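Local coordinates for protein endo-N-acetyl-beta-D-glucosaminidase (Hypocrea jecorina, PDB 4AC1) that cleaves the chitobiose core of N-linked glycans as a family 18 endo-beta-N-acetylglucosaminidase, responsible for deglycosylating the cellulases of its fungus, at residues Pro3-Tyr8 / Gln273-Ile278; Gln189-Phe194 / Met253-Phe258; Ile230-Leu235 / Trp269-Ile274; Asn237-Leu242 / Val277-Gly282. All blocks are in the same frame, centred on the assembly; numbering follows the deposited sequence. Where two conformers were deposited one is given.

Contact 1: Pro3-Tyr8 / Gln273-Ile278. Unlike the reference sequence in segment 273-278: V277 (reference Glu). With NAG (2-acetamido-2-deoxy-beta-D-glucopyranose), chain B.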
# COMPACT_ATOMS: atom_id res chain seq x y z
N PRO A 3 13.60 8.20 2.70
CA PRO A 3 12.76 7.05 2.40
C PRO A 3 11.37 7.13 3.04
O PRO A 3 11.21 7.66 4.15
CB PRO A 3 13.54 5.90 3.03
CG PRO A 3 14.18 6.51 4.22
CD PRO A 3 14.57 7.90 3.77
N ARG A 4 10.38 6.60 2.34
CA ARG A 4 9.03 6.49 2.89
C ARG A 4 8.97 5.36 3.91
O ARG A 4 9.69 4.35 3.77
CB ARG A 4 8.01 6.24 1.78
CG ARG A 4 8.09 7.25 0.64
CD ARG A 4 7.11 6.90 -0.45
NE ARG A 4 7.28 7.68 -1.67
CZ ARG A 4 8.07 7.34 -2.69
NH1 ARG A 4 8.83 6.26 -2.62
NH2 ARG A 4 8.12 8.09 -3.79
N LEU A 5 8.14 5.53 4.93
CA LEU A 5 7.80 4.44 5.84
C LEU A 5 6.29 4.35 5.85
O LEU A 5 5.60 5.27 6.31
CB LEU A 5 8.33 4.68 7.26
CG LEU A 5 7.94 3.61 8.29
CD1 LEU A 5 8.41 2.20 7.87
CD2 LEU A 5 8.46 3.96 9.68
N ILE A 6 5.79 3.23 5.33
CA ILE A 6 4.38 3.07 5.02
C ILE A 6 3.85 1.89 5.80
O ILE A 6 4.47 0.84 5.82
CB ILE A 6 4.23 2.76 3.52
CG1 ILE A 6 4.75 3.94 2.68
CG2 ILE A 6 2.78 2.41 3.15
CD1 ILE A 6 5.51 3.52 1.45
N VAL A 7 2.71 2.07 6.46
CA VAL A 7 2.07 0.99 7.23
C VAL A 7 0.65 0.78 6.71
O VAL A 7 -0.15 1.74 6.65
CB VAL A 7 2.03 1.32 8.73
CG1 VAL A 7 1.10 0.33 9.48
CG2 VAL A 7 3.43 1.32 9.31
N TYR A 8 0.35 -0.45 6.32
CA TYR A 8 -1.01 -0.86 6.00
C TYR A 8 -1.79 -1.18 7.27
O TYR A 8 -1.28 -1.87 8.17
CB TYR A 8 -1.01 -2.09 5.11
CG TYR A 8 -0.64 -1.86 3.65
CD1 TYR A 8 0.69 -1.91 3.21
CD2 TYR A 8 -1.63 -1.60 2.70
CE1 TYR A 8 1.01 -1.70 1.87
CE2 TYR A 8 -1.31 -1.40 1.36
CZ TYR A 8 0.01 -1.45 0.96
OH TYR A 8 0.33 -1.26 -0.37
N GLN A 273 9.27 1.75 14.92
CA GLN A 273 10.47 2.26 15.58
C GLN A 273 11.75 1.62 15.03
O GLN A 273 12.70 2.30 14.67
CB GLN A 273 10.39 2.04 17.09
CG GLN A 273 9.31 2.83 17.79
CD GLN A 273 9.20 2.52 19.26
OE1 GLN A 273 9.23 1.35 19.66
NE2 GLN A 273 9.01 3.55 20.07
N ILE A 274 11.75 0.29 14.92
CA ILE A 274 12.89 -0.44 14.39
C ILE A 274 13.18 -0.05 12.94
O ILE A 274 14.33 0.21 12.56
CB ILE A 274 12.69 -1.97 14.54
CG1 ILE A 274 12.75 -2.34 16.02
CG2 ILE A 274 13.73 -2.75 13.73
CD1 ILE A 274 12.58 -3.80 16.32
N VAL A 275 12.14 0.01 12.12
CA VAL A 275 12.33 0.36 10.71
C VAL A 275 12.74 1.82 10.54
O VAL A 275 13.48 2.14 9.63
CB VAL A 275 11.12 -0.05 9.84
CG1 VAL A 275 11.37 0.27 8.39
CG2 VAL A 275 10.89 -1.54 9.97
N THR A 276 12.27 2.70 11.43
CA THR A 276 12.77 4.07 11.45
C THR A 276 14.28 4.11 11.73
O THR A 276 15.02 4.87 11.08
CB THR A 276 11.99 4.95 12.44
OG1 THR A 276 10.63 5.08 12.00
CG2 THR A 276 12.60 6.35 12.53
N VAL A 277 14.75 3.29 12.67
CA VAL A 277 16.20 3.24 12.93
C VAL A 277 16.97 2.73 11.71
O VAL A 277 18.09 3.17 11.44
CB VAL A 277 16.58 2.40 14.17
CG1 VAL A 277 18.07 2.57 14.47
CG2 VAL A 277 15.81 2.82 15.39
N ILE A 278 16.38 1.81 10.96
CA ILE A 278 16.99 1.32 9.73
C ILE A 278 17.06 2.40 8.64
O ILE A 278 18.11 2.60 8.00
CB ILE A 278 16.24 0.07 9.20
CG1 ILE A 278 16.41 -1.10 10.18
CG2 ILE A 278 16.68 -0.28 7.77
CD1 ILE A 278 15.54 -2.32 9.86
C1 NAG B . 22.32 -2.10 10.19
C2 NAG B . 22.33 -1.87 11.70
C3 NAG B . 23.66 -1.28 12.20
C4 NAG B . 24.88 -1.91 11.54
C5 NAG B . 24.71 -2.09 10.03
C6 NAG B . 25.85 -2.90 9.42
C7 NAG B . 20.16 -1.48 12.71
C8 NAG B . 19.09 -0.48 13.03
N2 NAG B . 21.23 -1.01 12.08
O3 NAG B . 23.77 -1.48 13.59
O4 NAG B . 26.00 -1.08 11.81
O5 NAG B . 23.50 -2.76 9.77
O6 NAG B . 25.91 -4.20 9.98
O7 NAG B . 20.02 -2.65 13.03
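L5 of strand 4-9 meets helix 270-279 with both prongs of its fork, one on V275 and one on T276. The apolar part is the CD1 prong: L5 CD1 lies 3.6 Å from V275 CG1 and 4.0 Å from V275 CB. V275 presents CG1 because that branch stands opposite its backbone N (chi1 -178°), and the two side chains pass each other at a slant.

The second prong makes a mixed contact. L5 CD2 comes to 3.4 Å from T276 OG1, the side chains lying at about a right angle, and since a methyl carbon offers no donor this is van der Waals touching. The hydroxyl has its polar partners elsewhere: it gives a hydrogen bond to A272 O, one turn earlier in the helix, and receives one from A32 N. With OG1 beside its own backbone N (chi1 -65°), the hydroxyl is turned back along the helix to A272 O.

Sugar contact belongs to the other side of the helix, where V277 CG1 lies 3.5 Å from C8 of the N-acetylglucosamine linked to N236; the reference sequence has glutamate at this position.

Side-chain contacts show which way the strand faces. L5 and V7 turn to the helical layer, whereas I6 and Y8 touch N187 of strand 185-189 and thus face the interior, the alternation expected of a strand in a TIM-type barrel. Because T276 OG1 is already paired twice, the buried hydroxyl can border leucine without a polar mate on the strand; no hydrogen bond passes between 3-8 and 273-278, which meet by van der Waals contact alone.

Contact 2: Gln189-Phe194 / Met253-Phe258. With ACT (acetate ion), chain D.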
# COMPACT_ATOMS: atom_id res chain seq x y z
N GLN A 189 5.76 -6.17 -3.16
CA GLN A 189 5.59 -7.24 -2.18
C GLN A 189 6.73 -8.27 -2.28
O GLN A 189 6.70 -9.16 -3.14
CB GLN A 189 4.22 -7.91 -2.34
CG GLN A 189 3.06 -6.91 -2.46
CD GLN A 189 1.70 -7.56 -2.34
OE1 GLN A 189 1.51 -8.45 -1.51
NE2 GLN A 189 0.74 -7.13 -3.15
N PHE A 190 7.74 -8.12 -1.42
CA PHE A 190 8.85 -9.08 -1.30
C PHE A 190 8.50 -10.17 -0.29
O PHE A 190 9.15 -10.32 0.77
CB PHE A 190 10.16 -8.38 -0.88
CG PHE A 190 10.73 -7.44 -1.93
CD1 PHE A 190 10.28 -6.12 -2.03
CD2 PHE A 190 11.74 -7.87 -2.79
CE1 PHE A 190 10.81 -5.26 -2.99
CE2 PHE A 190 12.28 -7.01 -3.74
CZ PHE A 190 11.82 -5.70 -3.84
N TYR A 191 7.47 -10.93 -0.61
CA TYR A 191 6.99 -12.02 0.25
C TYR A 191 6.05 -12.92 -0.54
O TYR A 191 5.82 -12.67 -1.73
CB TYR A 191 6.36 -11.48 1.54
CG TYR A 191 5.39 -10.32 1.42
CD1 TYR A 191 4.02 -10.53 1.22
CD2 TYR A 191 5.82 -9.00 1.63
CE1 TYR A 191 3.10 -9.46 1.16
CE2 TYR A 191 4.93 -7.93 1.58
CZ TYR A 191 3.58 -8.16 1.35
OH TYR A 191 2.73 -7.07 1.32
N SER A 192 5.55 -13.97 0.12
CA SER A 192 4.61 -14.93 -0.47
C SER A 192 5.21 -15.74 -1.61
O SER A 192 4.49 -16.40 -2.36
CB SER A 192 3.31 -14.24 -0.91
OG SER A 192 2.69 -13.66 0.21
N GLY A 193 6.54 -15.72 -1.70
CA GLY A 193 7.25 -16.48 -2.72
C GLY A 193 7.74 -15.61 -3.87
O GLY A 193 8.57 -16.04 -4.66
N PHE A 194 7.30 -14.36 -3.93
CA PHE A 194 7.48 -13.51 -5.12
C PHE A 194 8.77 -12.71 -5.10
O PHE A 194 9.21 -12.19 -6.14
CB PHE A 194 6.27 -12.59 -5.29
CG PHE A 194 5.00 -13.34 -5.52
CD1 PHE A 194 4.82 -14.11 -6.68
CD2 PHE A 194 4.00 -13.33 -4.57
CE1 PHE A 194 3.66 -14.83 -6.88
CE2 PHE A 194 2.83 -14.04 -4.77
CZ PHE A 194 2.67 -14.81 -5.91
N MET A 253 7.42 -0.68 3.26
CA MET A 253 6.05 -0.80 3.73
C MET A 253 5.89 -2.07 4.53
O MET A 253 6.63 -3.04 4.33
CB MET A 253 5.01 -0.67 2.59
CG MET A 253 4.96 -1.79 1.55
SD MET A 253 4.18 -3.33 2.12
CE MET A 253 3.69 -3.97 0.52
N GLY A 254 4.95 -2.05 5.46
CA GLY A 254 4.67 -3.20 6.31
C GLY A 254 3.23 -3.66 6.22
O GLY A 254 2.30 -2.86 6.43
N TRP A 255 3.05 -4.95 5.93
CA TRP A 255 1.75 -5.62 5.99
C TRP A 255 1.73 -6.53 7.24
O TRP A 255 2.46 -7.52 7.26
CB TRP A 255 1.48 -6.47 4.73
CG TRP A 255 0.12 -7.05 4.82
CD1 TRP A 255 -0.24 -8.21 5.45
CD2 TRP A 255 -1.09 -6.45 4.36
NE1 TRP A 255 -1.60 -8.38 5.38
CE2 TRP A 255 -2.15 -7.31 4.72
CE3 TRP A 255 -1.39 -5.27 3.66
CZ2 TRP A 255 -3.49 -7.03 4.41
CZ3 TRP A 255 -2.72 -4.98 3.35
CH2 TRP A 255 -3.75 -5.87 3.72
N GLU A 256 0.95 -6.23 8.28
CA GLU A 256 0.18 -4.99 8.46
C GLU A 256 0.32 -4.60 9.94
O GLU A 256 1.01 -5.26 10.72
CB GLU A 256 -1.30 -5.21 8.10
CG GLU A 256 -1.94 -6.37 8.85
CD GLU A 256 -3.40 -6.15 9.22
OE1 GLU A 256 -3.84 -4.98 9.36
OE2 GLU A 256 -4.11 -7.16 9.38
N TYR A 257 -0.35 -3.52 10.35
CA TYR A 257 0.00 -2.89 11.62
C TYR A 257 -0.17 -3.73 12.89
O TYR A 257 0.79 -3.92 13.65
CB TYR A 257 -0.76 -1.58 11.80
CG TYR A 257 -0.54 -0.90 13.14
CD1 TYR A 257 0.74 -0.47 13.53
CD2 TYR A 257 -1.60 -0.68 14.01
CE1 TYR A 257 0.93 0.17 14.76
CE2 TYR A 257 -1.42 -0.05 15.24
CZ TYR A 257 -0.15 0.38 15.61
OH TYR A 257 0.07 1.02 16.81
N PHE A 258 -1.40 -4.18 13.14
CA PHE A 258 -1.88 -4.45 14.51
C PHE A 258 -1.12 -5.49 15.33
O PHE A 258 -1.18 -5.45 16.56
CB PHE A 258 -3.37 -4.81 14.51
CG PHE A 258 -3.64 -6.26 14.28
CD1 PHE A 258 -3.40 -6.83 13.03
CD2 PHE A 258 -4.11 -7.06 15.32
CE1 PHE A 258 -3.64 -8.17 12.82
CE2 PHE A 258 -4.35 -8.41 15.12
CZ PHE A 258 -4.12 -8.97 13.87
C ACT D . -0.41 -6.56 0.25
O ACT D . 0.15 -7.37 1.03
OXT ACT D . -1.34 -7.02 -0.45
CH3 ACT D . 0.04 -5.14 0.17
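Y191 brings its hydroxyl to the side chains of M253 and W255, with a bound acetate ion completing the cluster. Y191 OH is 3.3 Å from M253 CE and 3.7 Å from W255 CB. The methionine methyl lies at the edge of the tyrosine ring, near its plane, and the two side chains run at about a right angle.

M253 holds CG between its backbone N and carbonyl carbon (chi1 68°) and bends again at chi2 (75°), which curls the thioether toward the loop although the CB does not point there. The W255 indole leads away from 189-194 beyond CB. Q189 CB rests 3.8 Å above one face of the Y191 ring.

The acetate, probably from the crystallisation liquor, accepts a hydrogen bond from Y191 OH at ACT O (2.6 Å), in the plane of the ring; the same oxygen stands 3.5 Å above one face of W255.

Q189 OE1 binds a zinc ion together with E127, while Q189 NE2 is hydrogen-bonded to A155 O. A leucine at Q189 would probably leave the zinc without one protein ligand and A155 O without this donor. E127 and D125 belong to the family 18 DxDxE sequence, so zinc and acetate probably occupy the active-site cleft.

W255 precedes a cis peptide bond, as in family 18 chitinases, where this tryptophan floors the substrate site, and it probably does so here. Of these groups only the phenol hydrogen-bonds the acetate, beside the flat indole; a hydroxyl donor next to an aromatic face is consistent with a sugar-binding pocket.

Contact 3: Ile230-Leu235 / Trp269-Ile274. With ZN (zinc ion), chain H.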
# COMPACT_ATOMS: atom_id res chain seq x y z
N ILE A 230 11.18 -12.07 6.98
CA ILE A 230 12.58 -12.09 7.40
C ILE A 230 12.76 -11.17 8.61
O ILE A 230 12.02 -10.19 8.76
CB ILE A 230 13.54 -11.69 6.25
CG1 ILE A 230 13.36 -10.21 5.85
CG2 ILE A 230 13.36 -12.63 5.04
CD1 ILE A 230 14.37 -9.70 4.85
N PRO A 231 13.76 -11.46 9.46
CA PRO A 231 14.06 -10.59 10.58
C PRO A 231 14.41 -9.18 10.11
O PRO A 231 15.01 -9.02 9.04
CB PRO A 231 15.29 -11.25 11.23
CG PRO A 231 15.34 -12.62 10.72
CD PRO A 231 14.67 -12.63 9.40
N THR A 232 14.08 -8.18 10.91
CA THR A 232 14.44 -6.79 10.60
C THR A 232 15.95 -6.58 10.46
O THR A 232 16.39 -5.72 9.70
CB THR A 232 13.82 -5.77 11.58
OG1 THR A 232 14.15 -6.12 12.93
CG2 THR A 232 12.29 -5.73 11.41
N SER A 233 16.74 -7.38 11.19
CA SER A 233 18.19 -7.32 11.06
C SER A 233 18.64 -7.69 9.64
O SER A 233 19.60 -7.11 9.12
CB SER A 233 18.86 -8.25 12.08
OG SER A 233 18.48 -9.59 11.86
N SER A 234 17.95 -8.65 9.02
CA SER A 234 18.23 -9.06 7.64
C SER A 234 17.85 -7.93 6.68
O SER A 234 18.59 -7.59 5.77
CB SER A 234 17.47 -10.34 7.31
OG SER A 234 17.67 -10.75 5.97
N LEU A 235 16.66 -7.38 6.91
CA LEU A 235 16.17 -6.23 6.15
C LEU A 235 17.20 -5.09 6.21
O LEU A 235 17.54 -4.50 5.18
CB LEU A 235 14.81 -5.77 6.68
CG LEU A 235 14.22 -4.52 6.03
CD1 LEU A 235 13.88 -4.79 4.57
CD2 LEU A 235 12.99 -4.03 6.79
N TRP A 269 3.55 -0.84 17.44
CA TRP A 269 4.34 0.31 16.96
C TRP A 269 5.85 0.09 17.02
O TRP A 269 6.61 0.85 16.41
CB TRP A 269 4.01 1.56 17.78
CG TRP A 269 4.20 1.33 19.24
CD1 TRP A 269 5.37 1.40 19.92
CD2 TRP A 269 3.20 0.95 20.19
NE1 TRP A 269 5.16 1.10 21.25
CE2 TRP A 269 3.84 0.82 21.44
CE3 TRP A 269 1.82 0.70 20.10
CZ2 TRP A 269 3.14 0.47 22.61
CZ3 TRP A 269 1.13 0.36 21.26
CH2 TRP A 269 1.79 0.24 22.50
N GLU A 270 6.30 -0.95 17.74
CA GLU A 270 7.73 -1.18 17.84
C GLU A 270 8.37 -1.49 16.49
O GLU A 270 9.51 -1.08 16.25
CB GLU A 270 8.06 -2.25 18.88
CG GLU A 270 7.80 -1.78 20.29
CD GLU A 270 8.11 -2.82 21.34
OE1 GLU A 270 8.33 -3.99 20.97
OE2 GLU A 270 8.11 -2.48 22.55
N TRP A 271 7.63 -2.16 15.61
CA TRP A 271 8.09 -2.40 14.25
C TRP A 271 8.49 -1.08 13.57
O TRP A 271 9.58 -0.96 13.04
CB TRP A 271 6.99 -3.10 13.43
CG TRP A 271 7.40 -3.47 12.03
CD1 TRP A 271 8.00 -4.64 11.64
CD2 TRP A 271 7.25 -2.68 10.85
NE1 TRP A 271 8.22 -4.62 10.29
CE2 TRP A 271 7.77 -3.43 9.78
CE3 TRP A 271 6.72 -1.40 10.59
CZ2 TRP A 271 7.79 -2.95 8.47
CZ3 TRP A 271 6.73 -0.93 9.28
CH2 TRP A 271 7.25 -1.71 8.23
N ALA A 272 7.59 -0.09 13.61
CA ALA A 272 7.88 1.20 12.99
C ALA A 272 9.06 1.92 13.61
O ALA A 272 9.78 2.61 12.91
CB ALA A 272 6.64 2.09 13.00
N GLN A 273 9.27 1.75 14.92
CA GLN A 273 10.47 2.26 15.58
C GLN A 273 11.75 1.62 15.03
O GLN A 273 12.70 2.30 14.67
CB GLN A 273 10.39 2.04 17.09
CG GLN A 273 9.31 2.83 17.79
CD GLN A 273 9.20 2.52 19.26
OE1 GLN A 273 9.23 1.35 19.66
NE2 GLN A 273 9.01 3.55 20.07
N ILE A 274 11.75 0.29 14.92
CA ILE A 274 12.89 -0.44 14.39
C ILE A 274 13.18 -0.05 12.94
O ILE A 274 14.33 0.21 12.56
CB ILE A 274 12.69 -1.97 14.54
CG1 ILE A 274 12.75 -2.34 16.02
CG2 ILE A 274 13.73 -2.75 13.73
CD1 ILE A 274 12.58 -3.80 16.32
ZN ZN H . 8.23 -3.72 24.23
O HOH W 1 8.39 -5.34 23.14
O HOH W 2 8.35 -4.86 25.98
O HOH W 3 8.21 -1.91 25.57
O HOH W 4 10.33 -3.54 24.25
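T232 rests on I274 in a small, partly buried helix-to-helix contact, made where the first turn of helix 232-246 passes the early part of helix 270-279. The closest backbones are those of T232 and I274, with CA atoms 7.6 Å apart, and each residue points its CB at the other segment.

The closest touches are made by a single methyl. I274 CG2 lies 3.5 Å from T232 OG1 and 3.7 Å from T232 CB, with the side chains crossing at about a right angle. T232 has OG1 between its backbone N and carbonyl carbon (chi1 54°), which leaves CG2 for the tryptophan: T232 CG2 is 4.4 Å from W271 NE1, at an oblique approach to the indole. P231 holds the N-cap position, and L235 N bonds back to P231 O.

In the (beta/alpha)8 barrel of family 18 these helices are neighbours in the outer layer, and strand 251-255 falls between them in the chain. W271 shows how the helix sits on the barrel wall: its CH2 lies 3.5 Å from CA of G254, where no side chain intervenes, and its ring also touches L5 and V7 of strand 4-9.

One turn before I274, E270 turns to a zinc ion. E270 OE2 binds the metal at 2.1 Å, joined by E267 and four waters, which makes six ligands. The other carboxylate oxygen, E270 OE1, accepts a hydrogen bond of 2.6 Å from water 1, itself a zinc ligand, so the water ties the non-bonding oxygen to the metal's shell and probably helps fix the carboxylate's rotation.

Contact 4: Asn237-Leu242 / Val277-Gly282. Unlike the reference sequence in segment 277-282: V277 (reference Glu). With NAG (2-acetamido-2-deoxy-beta-D-glucopyranose), chain B.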
# COMPACT_ATOMS: atom_id res chain seq x y z
N ASN A 237 20.48 -5.17 6.83
CA ASN A 237 21.71 -5.46 6.11
C ASN A 237 21.55 -5.18 4.61
O ASN A 237 22.39 -4.57 3.97
CB ASN A 237 22.13 -6.91 6.40
CG ASN A 237 23.48 -7.26 5.83
OD1 ASN A 237 23.59 -7.69 4.68
ND2 ASN A 237 24.53 -7.08 6.63
N THR A 238 20.42 -5.61 4.07
CA THR A 238 20.13 -5.39 2.67
C THR A 238 19.94 -3.91 2.34
O THR A 238 20.47 -3.43 1.35
CB THR A 238 18.89 -6.19 2.24
OG1 THR A 238 19.17 -7.59 2.41
CG2 THR A 238 18.52 -5.94 0.79
N ILE A 239 19.20 -3.19 3.18
CA ILE A 239 18.96 -1.77 2.91
C ILE A 239 20.26 -0.95 2.96
O ILE A 239 20.46 -0.07 2.12
CB ILE A 239 17.86 -1.21 3.82
CG1 ILE A 239 16.50 -1.74 3.34
CG2 ILE A 239 17.88 0.33 3.84
CD1 ILE A 239 15.32 -1.38 4.25
N VAL A 240 21.14 -1.25 3.92
CA VAL A 240 22.47 -0.62 3.97
C VAL A 240 23.17 -0.76 2.60
O VAL A 240 23.71 0.22 2.06
CB VAL A 240 23.36 -1.17 5.13
CG1 VAL A 240 24.80 -0.65 5.00
CG2 VAL A 240 22.78 -0.76 6.46
N SER A 241 23.15 -1.97 2.05
CA SER A 241 23.77 -2.21 0.75
C SER A 241 23.07 -1.45 -0.38
O SER A 241 23.73 -0.84 -1.21
CB SER A 241 23.80 -3.71 0.46
OG SER A 241 24.40 -3.96 -0.79
N LEU A 242 21.74 -1.48 -0.41
CA LEU A 242 20.99 -0.75 -1.43
C LEU A 242 21.27 0.74 -1.42
O LEU A 242 21.49 1.33 -2.47
CB LEU A 242 19.48 -0.99 -1.29
CG LEU A 242 19.01 -2.43 -1.53
CD1 LEU A 242 17.55 -2.56 -1.19
CD2 LEU A 242 19.27 -2.85 -2.96
N VAL A 277 14.75 3.29 12.67
CA VAL A 277 16.20 3.24 12.93
C VAL A 277 16.97 2.73 11.71
O VAL A 277 18.09 3.17 11.44
CB VAL A 277 16.58 2.40 14.17
CG1 VAL A 277 18.07 2.57 14.47
CG2 VAL A 277 15.81 2.82 15.39
N ILE A 278 16.38 1.81 10.96
CA ILE A 278 16.99 1.32 9.73
C ILE A 278 17.06 2.40 8.64
O ILE A 278 18.11 2.60 8.00
CB ILE A 278 16.24 0.07 9.20
CG1 ILE A 278 16.41 -1.10 10.18
CG2 ILE A 278 16.68 -0.28 7.77
CD1 ILE A 278 15.54 -2.32 9.86
N LEU A 279 15.95 3.11 8.42
CA LEU A 279 15.84 4.01 7.28
C LEU A 279 16.41 5.39 7.56
O LEU A 279 16.89 6.07 6.65
CB LEU A 279 14.37 4.19 6.94
CG LEU A 279 13.67 2.98 6.34
CD1 LEU A 279 12.17 3.30 6.16
CD2 LEU A 279 14.31 2.58 5.01
N ARG A 280 16.30 5.80 8.82
CA ARG A 280 16.75 7.12 9.25
C ARG A 280 17.59 7.02 10.52
O ARG A 280 17.18 7.50 11.58
CB ARG A 280 15.54 8.05 9.45
CG ARG A 280 14.81 8.39 8.16
CD ARG A 280 13.62 9.32 8.36
NE ARG A 280 12.81 9.39 7.14
CZ ARG A 280 12.93 10.32 6.21
NH1 ARG A 280 13.80 11.33 6.35
NH2 ARG A 280 12.15 10.27 5.13
N PRO A 281 18.78 6.39 10.41
CA PRO A 281 19.59 6.11 11.61
C PRO A 281 20.17 7.37 12.27
O PRO A 281 20.64 7.29 13.40
CB PRO A 281 20.70 5.19 11.09
CG PRO A 281 20.75 5.40 9.62
CD PRO A 281 19.40 5.89 9.18
N GLY A 282 20.12 8.51 11.59
CA GLY A 282 20.61 9.77 12.15
C GLY A 282 19.55 10.60 12.84
O GLY A 282 19.85 11.70 13.34
C1 NAG B . 22.32 -2.10 10.19
C2 NAG B . 22.33 -1.87 11.70
C3 NAG B . 23.66 -1.28 12.20
C4 NAG B . 24.88 -1.91 11.54
C5 NAG B . 24.71 -2.09 10.03
C6 NAG B . 25.85 -2.90 9.42
C7 NAG B . 20.16 -1.48 12.71
C8 NAG B . 19.09 -0.48 13.03
N2 NAG B . 21.23 -1.01 12.08
O3 NAG B . 23.77 -1.48 13.59
O4 NAG B . 26.00 -1.08 11.81
O5 NAG B . 23.50 -2.76 9.77
O6 NAG B . 25.91 -4.20 9.98
O7 NAG B . 20.02 -2.65 13.03
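I239 reaches across to I278 and L279 with its outermost methyl. I239 CD1 lies 3.9 Å from I278 CG2 and 4.2 Å from L279 CD2, and I239 CG2 adds a second touch on I278 CG2 at 4.2 Å. All three meetings are methyl on methyl; the two isoleucines lie at about a right angle, the leucine at a slant.

I278 and I239 each aim their CB at the other helix, but L279 starts away from it. With CG beside the backbone N (chi1 -70°), the chain runs on through CD1 toward strand 4-9, and CD2, the branch, turns to I239 CD1.

Next to this apolar patch stands the N-acetylglucosamine carried by N236. V240 CG2 is 3.9 Å from the ring oxygen O5 of the sugar, and I278 CG1 is 4.0 Å from its acetamide methyl C8, so the glycan touches both helices across the groove between them.

Further out, polar bonds position the segments. T238 OG1 is hydrogen-bonded to M197 O, and R280, where the chain leaves helical geometry, pairs with D1 in a salt bridge and with P3 O.

Beneath, I239 and L279 both touch V252 of strand 251-255, and L279 also touches P3 just before strand 4-9; helices 232-246 and 270-279 therefore lie side by side over the N-terminal ends of these two parallel, neighbouring strands.

In the fold
Contacts 1, 3 and 4 all use helix 270-279, read along its length: contact 3 near its start, contact 1 in the middle, contact 4 at its end. Contacts 3 and 4 share helix 232-246 as well. Contact 1 sets the helix on strand 4-9, next to strand 251-255 of contact 2; I6 O and G254 N probably hydrogen-bond between them. Contacts 1, 2 and 4 are buried, contact 3 partly. Chemistry follows place: contact 2, about 10 Å from the chain centre, gathers polar and aromatic groups round ions, while contacts 1 and 4 are chiefly apolar, with glycan on their outer side. Contact 3 has zinc at its periphery.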